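Local coordinates for putative phosphonate binding protein for ABC transporter (Prochlorococcus marinus str. MIT 9301, PDB 5LQ5), which binds inorganic phosphite strongly, and methylphosphonate and phosphate only very weakly, probably as the periplasmic solute-binding component of an ABC transporter, at residues 140-143 with 144-148; 153-157 with 158-162; 176-179 with 180-183. All coordinates share one frame; numbering follows the deposited sequence.

Contact 1: 140-143 with 144-148; sequences AGVE and IKHFK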
ATOM      1  N   ALA A 140      11.072 -14.798 -13.611  1.00 27.32           N
ATOM      2  CA  ALA A 140      12.474 -15.331 -13.464  1.00 26.92           C
ATOM      3  C   ALA A 140      12.599 -16.865 -13.246  1.00 28.47           C
ATOM      4  O   ALA A 140      13.710 -17.387 -13.073  1.00 31.82           O
ATOM      5  CB  ALA A 140      13.164 -14.619 -12.315  1.00 28.25           C
ATOM      6  N   GLY A 141      11.475 -17.568 -13.235  1.00 24.55           N
ATOM      7  CA  GLY A 141      11.441 -19.011 -12.952  1.00 30.86           C
ATOM      8  C   GLY A 141      11.496 -19.403 -11.497  1.00 27.59           C
ATOM      9  O   GLY A 141      11.733 -20.576 -11.192  1.00 31.90           O
ATOM     10  N   VAL A 142      11.262 -18.419 -10.611  1.00 24.63           N
ATOM     11  CA  VAL A 142      11.251 -18.646  -9.160  1.00 22.92           C
ATOM     12  C   VAL A 142       9.791 -18.735  -8.688  1.00 23.82           C
ATOM     13  O   VAL A 142       8.992 -17.804  -8.925  1.00 26.33           O
ATOM     14  CB  VAL A 142      12.018 -17.570  -8.354  1.00 21.43           C
ATOM     15  CG1 VAL A 142      12.088 -17.955  -6.883  1.00 23.63           C
ATOM     16  CG2 VAL A 142      13.415 -17.349  -8.947  1.00 29.57           C
ATOM     17  N   GLU A 143       9.484 -19.829  -7.992  1.00 23.10           N
ATOM     18  CA  GLU A 143       8.172 -20.063  -7.366  1.00 24.34           C
ATOM     19  C   GLU A 143       8.384 -20.180  -5.866  1.00 26.17           C
ATOM     20  O   GLU A 143       9.499 -20.482  -5.380  1.00 23.46           O
ATOM     21  CB  GLU A 143       7.501 -21.335  -7.905  1.00 29.09           C
ATOM     22  CG  GLU A 143       7.209 -21.264  -9.400  1.00 29.87           C
ATOM     23  CD  GLU A 143       6.520 -22.496  -9.942  1.00 48.30           C
ATOM     24  OE1 GLU A 143       5.413 -22.826  -9.469  1.00 53.14           O
ATOM     25  OE2 GLU A 143       7.073 -23.118 -10.866  1.00 50.84           O
ATOM     26  N   ILE A 144       7.311 -19.983  -5.115  1.00 21.52           N
ATOM     27  CA  ILE A 144       7.368 -20.097  -3.639  1.00 22.90           C
ATOM     28  C   ILE A 144       7.987 -21.426  -3.144  1.00 24.74           C
ATOM     29  O   ILE A 144       8.764 -21.454  -2.174  1.00 24.23           O
ATOM     30  CB  ILE A 144       5.977 -19.843  -2.999  1.00 23.70           C
ATOM     31  CG1 ILE A 144       5.632 -18.372  -3.195  1.00 27.38           C
ATOM     32  CG2 ILE A 144       5.960 -20.215  -1.522  1.00 26.13           C
ATOM     33  CD1 ILE A 144       4.203 -18.003  -2.841  1.00 29.66           C
ATOM     34  N   LYS A 145       7.659 -22.516  -3.816  1.00 24.98           N
ATOM     35  CA  LYS A 145       8.204 -23.820  -3.444  1.00 27.48           C
ATOM     36  C   LYS A 145       9.747 -23.931  -3.516  1.00 25.57           C
ATOM     37  O   LYS A 145      10.327 -24.845  -2.966  1.00 27.31           O
ATOM     38  CB  LYS A 145       7.586 -24.913  -4.299  1.00 31.11           C
ATOM     39  CG  LYS A 145       8.009 -24.832  -5.760  1.00 33.10           C
ATOM     40  CD  LYS A 145       7.384 -25.956  -6.542  1.00 36.07           C
ATOM     41  CE  LYS A 145       7.937 -25.943  -7.944  1.00 38.89           C
ATOM     42  NZ  LYS A 145       6.995 -26.697  -8.818  1.00 55.80           N
ATOM     43  N   HIS A 146      10.386 -22.990  -4.192  1.00 22.04           N
ATOM     44  CA  HIS A 146      11.862 -22.953  -4.316  1.00 24.70           C
ATOM     45  C   HIS A 146      12.585 -22.323  -3.142  1.00 27.06           C
ATOM     46  O   HIS A 146      13.804 -22.376  -3.058  1.00 25.18           O
ATOM     47  CB  HIS A 146      12.280 -22.231  -5.580  1.00 24.96           C
ATOM     48  CG  HIS A 146      11.831 -22.924  -6.831  1.00 26.42           C
ATOM     49  ND1 HIS A 146      11.317 -22.249  -7.912  1.00 29.96           N
ATOM     50  CD2 HIS A 146      11.801 -24.238  -7.163  1.00 35.27           C
ATOM     51  CE1 HIS A 146      11.008 -23.108  -8.867  1.00 35.82           C
ATOM     52  NE2 HIS A 146      11.280 -24.325  -8.434  1.00 41.62           N
ATOM     53  N   PHE A 147      11.848 -21.653  -2.283  1.00 23.68           N
ATOM     54  CA  PHE A 147      12.439 -21.070  -1.094  1.00 24.94           C
ATOM     55  C   PHE A 147      12.728 -22.124  -0.042  1.00 27.05           C
ATOM     56  O   PHE A 147      12.144 -23.213  -0.063  1.00 25.29           O
ATOM     57  CB  PHE A 147      11.545 -19.960  -0.548  1.00 20.08           C
ATOM     58  CG  PHE A 147      11.393 -18.765  -1.487  1.00 20.31           C
ATOM     59  CD1 PHE A 147      12.495 -18.161  -2.080  1.00 20.98           C
ATOM     60  CD2 PHE A 147      10.142 -18.221  -1.736  1.00 18.92           C
ATOM     61  CE1 PHE A 147      12.353 -17.066  -2.909  1.00 22.81           C
ATOM     62  CE2 PHE A 147       9.998 -17.116  -2.547  1.00 22.87           C
ATOM     63  CZ  PHE A 147      11.100 -16.539  -3.138  1.00 24.17           C
ATOM     64  N   LYS A 148      13.644 -21.774   0.861  1.00 25.59           N
ATOM     65  CA  LYS A 148      13.964 -22.593   2.040  1.00 29.70           C
ATOM     66  C   LYS A 148      12.641 -22.878   2.778  1.00 31.79           C
ATOM     67  O   LYS A 148      11.860 -21.958   3.070  1.00 37.20           O
ATOM     68  CB  LYS A 148      15.031 -21.883   2.921  1.00 36.65           C
ATOM     69  CG  LYS A 148      15.589 -22.683   4.097  1.00 48.03           C
ATOM     70  CD  LYS A 148      16.457 -23.843   3.652  1.00 45.37           C
ATOM     71  CE  LYS A 148      17.867 -23.433   3.284  1.00 41.99           C
ATOM     72  NZ  LYS A 148      18.633 -24.616   2.785  1.00 43.66           N
TER
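A short 3-10 turn, residues 144-146, follows the end of helix 127-139, and His146 folds back from it onto Glu143. Two hydrogen bonds join this pair in opposite directions. The backbone N of His146 gives to Glu143 O at 2.9 Å, with the donor well above the carbonyl plane. In return, Glu143 N gives to His146 ND1 at 3.0 Å; the N-H points almost straight at the nitrogen (167°), yet the donor is tilted 29° out of the ring plane. ND1 therefore serves as the acceptor, consistent with a ring carrying no proton there. The His146 torsion (chi1 -64°) sets CG opposite the carbonyl carbon and swings the ring back over the turn, where its edge meets Val142 CA in plane and its CE1 lies 3.5 Å from Gly141 O. Gly141, with a positive phi, ends the preceding helix in a Schellman motif, and Val142 then carries the chain into the turn. Val142 CG1 meets Phe147 CE1 at 4.1 Å, the two side chains crossing at about a right angle. Both also touch Leu137 of helix 127-139, and the Phe147 ring stacks with Phe119. The exposed Glu143 and Lys145 run alongside each other, pointing the same way; OE2 of Glu143 stays 4.1 Å from NZ of Lys145, beyond a salt bridge, while Lys145 CG lies above one face of the His146 ring, offset toward its rim.

Contact 2: 153-157 with 158-162; sequences GFSGS and HDATI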
ATOM      1  N   GLY A 153       7.364 -16.431   3.828  1.00 19.20           N
ATOM      2  CA  GLY A 153       6.698 -15.668   4.907  1.00 16.51           C
ATOM      3  C   GLY A 153       5.760 -14.585   4.320  1.00 18.26           C
ATOM      4  O   GLY A 153       5.904 -14.177   3.158  1.00 15.75           O
ATOM      5  N   PHE A 154       4.797 -14.158   5.125  1.00 17.06           N
ATOM      6  CA  PHE A 154       3.922 -13.010   4.856  1.00 15.98           C
ATOM      7  C   PHE A 154       3.934 -12.179   6.134  1.00 17.91           C
ATOM      8  O   PHE A 154       3.328 -12.535   7.135  1.00 20.71           O
ATOM      9  CB  PHE A 154       2.524 -13.437   4.458  1.00 16.47           C
ATOM     10  CG  PHE A 154       2.497 -14.313   3.224  1.00 16.66           C
ATOM     11  CD1 PHE A 154       2.534 -13.779   1.956  1.00 17.58           C
ATOM     12  CD2 PHE A 154       2.437 -15.704   3.337  1.00 21.66           C
ATOM     13  CE1 PHE A 154       2.516 -14.570   0.835  1.00 18.31           C
ATOM     14  CE2 PHE A 154       2.412 -16.492   2.208  1.00 22.67           C
ATOM     15  CZ  PHE A 154       2.461 -15.934   0.959  1.00 23.56           C
ATOM     16  N   SER A 155       4.633 -11.050   6.076  1.00 16.09           N
ATOM     17  CA  SER A 155       4.902 -10.265   7.268  1.00 17.32           C
ATOM     18  C   SER A 155       3.730  -9.385   7.673  1.00 19.45           C
ATOM     19  O   SER A 155       3.653  -8.957   8.811  1.00 21.15           O
ATOM     20  CB  SER A 155       6.108  -9.341   7.002  1.00 15.92           C
ATOM     21  OG  SER A 155       5.682  -8.264   6.203  1.00 17.13           O
ATOM     22  N   GLY A 156       2.854  -9.078   6.715  1.00 16.71           N
ATOM     23  CA  GLY A 156       1.735  -8.168   6.933  1.00 18.50           C
ATOM     24  C   GLY A 156       1.919  -6.692   6.691  1.00 16.95           C
ATOM     25  O   GLY A 156       0.961  -5.940   6.618  1.00 19.05           O
ATOM     26  N   SER A 157       3.158  -6.252   6.589  1.00 16.09           N
ATOM     27  CA  SER A 157       3.397  -4.819   6.372  1.00 16.62           C
ATOM     28  C   SER A 157       4.800  -4.605   5.847  1.00 16.78           C
ATOM     29  O   SER A 157       5.701  -5.428   6.044  1.00 16.36           O
ATOM     30  CB  SER A 157       3.188  -4.004   7.646  1.00 20.14           C
ATOM     31  OG  SER A 157       4.399  -3.801   8.388  1.00 20.68           O
ATOM     32  N   HIS A 158       4.990  -3.456   5.204  1.00 16.53           N
ATOM     33  CA  HIS A 158       6.308  -3.151   4.634  1.00 16.65           C
ATOM     34  C   HIS A 158       7.339  -2.917   5.748  1.00 17.46           C
ATOM     35  O   HIS A 158       8.515  -3.305   5.614  1.00 17.96           O
ATOM     36  CB  HIS A 158       6.231  -1.984   3.673  1.00 18.56           C
ATOM     37  CG  HIS A 158       5.253  -2.213   2.577  1.00 15.70           C
ATOM     38  ND1 HIS A 158       5.330  -3.301   1.735  1.00 16.86           N
ATOM     39  CD2 HIS A 158       4.088  -1.585   2.283  1.00 18.32           C
ATOM     40  CE1 HIS A 158       4.285  -3.291   0.926  1.00 16.87           C
ATOM     41  NE2 HIS A 158       3.532  -2.248   1.220  1.00 17.86           N
ATOM     42  N   ASP A 159       6.919  -2.266   6.833  1.00 16.96           N
ATOM     43  CA  ASP A 159       7.862  -2.051   7.988  1.00 16.98           C
ATOM     44  C   ASP A 159       8.242  -3.411   8.602  1.00 18.89           C
ATOM     45  O   ASP A 159       9.407  -3.666   8.937  1.00 20.32           O
ATOM     46  CB  ASP A 159       7.289  -1.127   9.047  1.00 19.03           C
ATOM     47  CG  ASP A 159       7.266   0.324   8.638  1.00 20.61           C
ATOM     48  OD1 ASP A 159       8.062   0.750   7.751  1.00 26.49           O
ATOM     49  OD2 ASP A 159       6.471   1.048   9.289  1.00 22.53           O
ATOM     50  N   ALA A 160       7.260  -4.319   8.674  1.00 16.94           N
ATOM     51  CA  ALA A 160       7.546  -5.634   9.251  1.00 16.63           C
ATOM     52  C   ALA A 160       8.475  -6.499   8.390  1.00 16.48           C
ATOM     53  O   ALA A 160       9.287  -7.245   8.919  1.00 18.60           O
ATOM     54  CB  ALA A 160       6.278  -6.384   9.572  1.00 18.09           C
ATOM     55  N   THR A 161       8.391  -6.340   7.070  1.00 15.67           N
ATOM     56  CA  THR A 161       9.291  -7.036   6.156  1.00 16.98           C
ATOM     57  C   THR A 161      10.735  -6.589   6.384  1.00 18.69           C
ATOM     58  O   THR A 161      11.612  -7.395   6.536  1.00 17.84           O
ATOM     59  CB  THR A 161       8.878  -6.773   4.705  1.00 15.68           C
ATOM     60  OG1 THR A 161       7.558  -7.276   4.533  1.00 17.52           O
ATOM     61  CG2 THR A 161       9.794  -7.406   3.718  1.00 18.17           C
ATOM     62  N   ILE A 162      10.920  -5.270   6.464  1.00 18.43           N
ATOM     63  CA  ILE A 162      12.256  -4.704   6.735  1.00 17.90           C
ATOM     64  C   ILE A 162      12.784  -5.305   8.049  1.00 19.97           C
ATOM     65  O   ILE A 162      13.923  -5.751   8.116  1.00 20.09           O
ATOM     66  CB  ILE A 162      12.209  -3.162   6.818  1.00 20.09           C
ATOM     67  CG1 ILE A 162      11.973  -2.572   5.429  1.00 20.11           C
ATOM     68  CG2 ILE A 162      13.484  -2.618   7.467  1.00 23.58           C
ATOM     69  CD1 ILE A 162      11.575  -1.099   5.457  1.00 23.30           C
TER
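Thr161 reaches back from the first turn of helix 158-167 to Ser155 and Ser157, and its atoms can be followed outward. Its CB passes 3.7 Å from Ser157 O and 3.8 Å from Ser155 OG. The torsion (chi1 -61°) places OG1 opposite the carbonyl carbon, beside the backbone N, and so turns the hydroxyl back toward the start of the helix. There OG1 lies 2.7 Å from Ser155 OG and 3.0 Å from Ser157 O, so that the three oxygens gather in one cluster. The backbone N of Thr161 also gives to Ser157 O, at 3.0 Å and 149°, so this carbonyl takes the first main-chain bond of the helix with the threonine hydroxyl close beside it. Ser155 OG comes from the preceding loop and has a further, weak bond to Phe121 O, which relates the turn to strand 119-121.

Ser157 uses its own side chain on the next amide: OG accepts from Ala160 N at 2.9 Å with an angle of 158°, and the Ala160 methyl CB packs 3.4 Å from the same oxygen. Gly156, at positive phi, turns the chain just before this serine. The CB of His158, the first helical residue, points away from the loop, and NE2 of its ring is hydrogen-bonded to O3 of the bound phosphite. Ser157 is thus a classical serine N-cap, set at a strand-loop-helix connection whose first helical residue helps form the phosphite pocket of this periplasmic binding protein.

Contact 3: 176-179 with 180-183; sequences NKQV and WENN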
ATOM      1  N   ASN A 176       7.365  -2.249  -0.712  1.00 16.97           N
ATOM      2  CA  ASN A 176       7.127  -0.872  -1.201  1.00 18.37           C
ATOM      3  C   ASN A 176       8.461  -0.075  -1.237  1.00 21.02           C
ATOM      4  O   ASN A 176       9.126   0.078  -0.222  1.00 20.30           O
ATOM      5  CB  ASN A 176       6.114  -0.264  -0.232  1.00 18.30           C
ATOM      6  CG  ASN A 176       5.802   1.187  -0.470  1.00 20.04           C
ATOM      7  OD1 ASN A 176       6.678   1.979  -0.807  1.00 22.47           O
ATOM      8  ND2 ASN A 176       4.544   1.564  -0.252  1.00 20.92           N
ATOM      9  N   LYS A 177       8.825   0.472  -2.387  1.00 20.20           N
ATOM     10  CA  LYS A 177      10.149   1.162  -2.547  1.00 21.55           C
ATOM     11  C   LYS A 177      10.195   2.481  -1.743  1.00 21.70           C
ATOM     12  O   LYS A 177      11.218   2.829  -1.153  1.00 24.72           O
ATOM     13  CB  LYS A 177      10.441   1.434  -4.027  1.00 23.32           C
ATOM     14  CG  LYS A 177      11.704   2.273  -4.274  1.00 24.21           C
ATOM     15  CD  LYS A 177      12.055   2.192  -5.755  1.00 30.55           C
ATOM     16  CE  LYS A 177      13.342   2.939  -6.089  1.00 40.99           C
ATOM     17  NZ  LYS A 177      13.086   4.393  -6.205  1.00 52.17           N
ATOM     18  N   GLN A 178       9.070   3.200  -1.710  1.00 22.44           N
ATOM     19  CA  GLN A 178       8.961   4.441  -0.896  1.00 25.70           C
ATOM     20  C   GLN A 178       9.181   4.199   0.603  1.00 25.93           C
ATOM     21  O   GLN A 178       9.828   4.961   1.286  1.00 26.27           O
ATOM     22  CB  GLN A 178       7.610   5.144  -1.116  1.00 35.36           C
ATOM     23  CG  GLN A 178       7.557   6.559  -0.579  1.00 51.06           C
ATOM     24  CD  GLN A 178       8.453   7.507  -1.367  1.00 41.19           C
ATOM     25  OE1 GLN A 178       8.256   7.684  -2.561  1.00 59.66           O
ATOM     26  NE2 GLN A 178       9.441   8.113  -0.698  1.00 65.43           N
ATOM     27  N   VAL A 179       8.643   3.098   1.102  1.00 23.61           N
ATOM     28  CA  VAL A 179       8.789   2.746   2.506  1.00 22.01           C
ATOM     29  C   VAL A 179      10.259   2.400   2.800  1.00 25.07           C
ATOM     30  O   VAL A 179      10.802   2.787   3.824  1.00 25.41           O
ATOM     31  CB  VAL A 179       7.839   1.601   2.943  1.00 21.92           C
ATOM     32  CG1 VAL A 179       8.163   1.116   4.346  1.00 23.97           C
ATOM     33  CG2 VAL A 179       6.385   2.069   2.923  1.00 21.44           C
ATOM     34  N   TRP A 180      10.883   1.664   1.891  1.00 21.65           N
ATOM     35  CA  TRP A 180      12.291   1.315   2.000  1.00 24.96           C
ATOM     36  C   TRP A 180      13.139   2.597   2.106  1.00 26.26           C
ATOM     37  O   TRP A 180      13.948   2.761   3.026  1.00 26.35           O
ATOM     38  CB  TRP A 180      12.723   0.493   0.802  1.00 23.66           C
ATOM     39  CG  TRP A 180      14.205   0.399   0.591  1.00 24.11           C
ATOM     40  CD1 TRP A 180      14.914   0.936  -0.456  1.00 27.14           C
ATOM     41  CD2 TRP A 180      15.160  -0.271   1.428  1.00 21.66           C
ATOM     42  NE1 TRP A 180      16.256   0.635  -0.316  1.00 28.03           N
ATOM     43  CE2 TRP A 180      16.431  -0.108   0.827  1.00 25.06           C
ATOM     44  CE3 TRP A 180      15.066  -1.000   2.624  1.00 25.89           C
ATOM     45  CZ2 TRP A 180      17.604  -0.639   1.393  1.00 34.02           C
ATOM     46  CZ3 TRP A 180      16.235  -1.518   3.191  1.00 27.62           C
ATOM     47  CH2 TRP A 180      17.492  -1.325   2.568  1.00 29.19           C
ATOM     48  N   GLU A 181      12.881   3.529   1.197  1.00 28.22           N
ATOM     49  CA  GLU A 181      13.617   4.833   1.212  1.00 30.03           C
ATOM     50  C   GLU A 181      13.375   5.670   2.466  1.00 32.69           C
ATOM     51  O   GLU A 181      14.302   6.256   2.999  1.00 37.61           O
ATOM     52  CB  GLU A 181      13.308   5.631  -0.055  1.00 32.62           C
ATOM     53  CG  GLU A 181      13.910   4.984  -1.292  1.00 34.53           C
ATOM     54  CD  GLU A 181      13.396   5.552  -2.602  1.00 66.20           C
ATOM     55  OE1 GLU A 181      12.648   6.554  -2.596  1.00 77.26           O
ATOM     56  OE2 GLU A 181      13.752   4.978  -3.657  1.00 48.33           O
ATOM     57  N   ASN A 182      12.129   5.738   2.922  1.00 31.13           N
ATOM     58  CA  ASN A 182      11.780   6.438   4.187  1.00 40.74           C
ATOM     59  C   ASN A 182      12.528   5.895   5.392  1.00 41.93           C
ATOM     60  O   ASN A 182      12.960   6.638   6.255  1.00 43.13           O
ATOM     61  CB  ASN A 182      10.281   6.361   4.485  1.00 39.29           C
ATOM     62  CG  ASN A 182       9.467   7.183   3.536  1.00 41.81           C
ATOM     63  OD1 ASN A 182      10.004   7.847   2.655  1.00 42.15           O
ATOM     64  ND2 ASN A 182       8.158   7.113   3.681  1.00 40.77           N
ATOM     65  N   ASN A 183      12.650   4.580   5.445  1.00 32.26           N
ATOM     66  CA  ASN A 183      13.337   3.915   6.568  1.00 30.46           C
ATOM     67  C   ASN A 183      14.851   4.141   6.520  1.00 31.09           C
ATOM     68  O   ASN A 183      15.494   4.374   7.527  1.00 36.84           O
ATOM     69  CB  ASN A 183      13.020   2.438   6.606  1.00 29.38           C
ATOM     70  CG  ASN A 183      11.785   2.160   7.368  1.00 33.49           C
ATOM     71  OD1 ASN A 183      11.837   2.081   8.570  1.00 45.37           O
ATOM     72  ND2 ASN A 183      10.656   2.023   6.683  1.00 32.61           N
TER
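Lys177 and Glu181 slant across one another in the first turns of helix 177-186, where an i to i+4 salt bridge ties their ends. With CG anti to the backbone N (chi1 174°), the lysine chain runs out extended and bends only at its last torsion, which brings NZ to the syn side of Glu181 OE2 at 2.7 Å, 16° out of the carboxylate plane. A methionine at Lys177 would probably leave the Glu181 carboxylate without its charged mate and freer to turn. Asn176 is the N-cap: its OD1 accepts from Val179 N at 3.0 Å, while its ND2 gives to Tyr206 OH. Gln178 runs at a slant past Asn182, their amide planes 45° apart, and NE2 makes a weak bond of 3.4 Å to Asn182 OD1; ND2 of that asparagine is held by Asn248 OD1. Beyond them, Val179 and Asn183 lie side by side, CG1 of the valine 3.5 Å from ND2 of the asparagine. Val179 O is gripped twice by Asn183, from opposite faces of its carbonyl plane: the backbone N gives at 3.0 Å, and ND2, with the oxygen near its amide plane, also gives at 3.0 Å.

The contacts come in series along the chain and lie in the lobe built on the mixed sheet containing strands 153-154, 119-121 and 172-176. Contact 1, in the loop between helix 127-139 and strand 153-154, is peripheral: its centre is about 18 Å from that of contact 2 and about 25 Å from that of contact 3. Contacts 2 and 3, centres about 12 Å apart, occupy the N-terminal parts of helices 158-167 and 177-186 and touch directly. Asp159 OD1 probably accepts from Asn183 ND2 at 3.1 Å, joining the two helices beside the phosphite pocket, to which contact 2 contributes His158 and which Asn176 of contact 3 approaches less closely. Contact 1 holds no pocket residue.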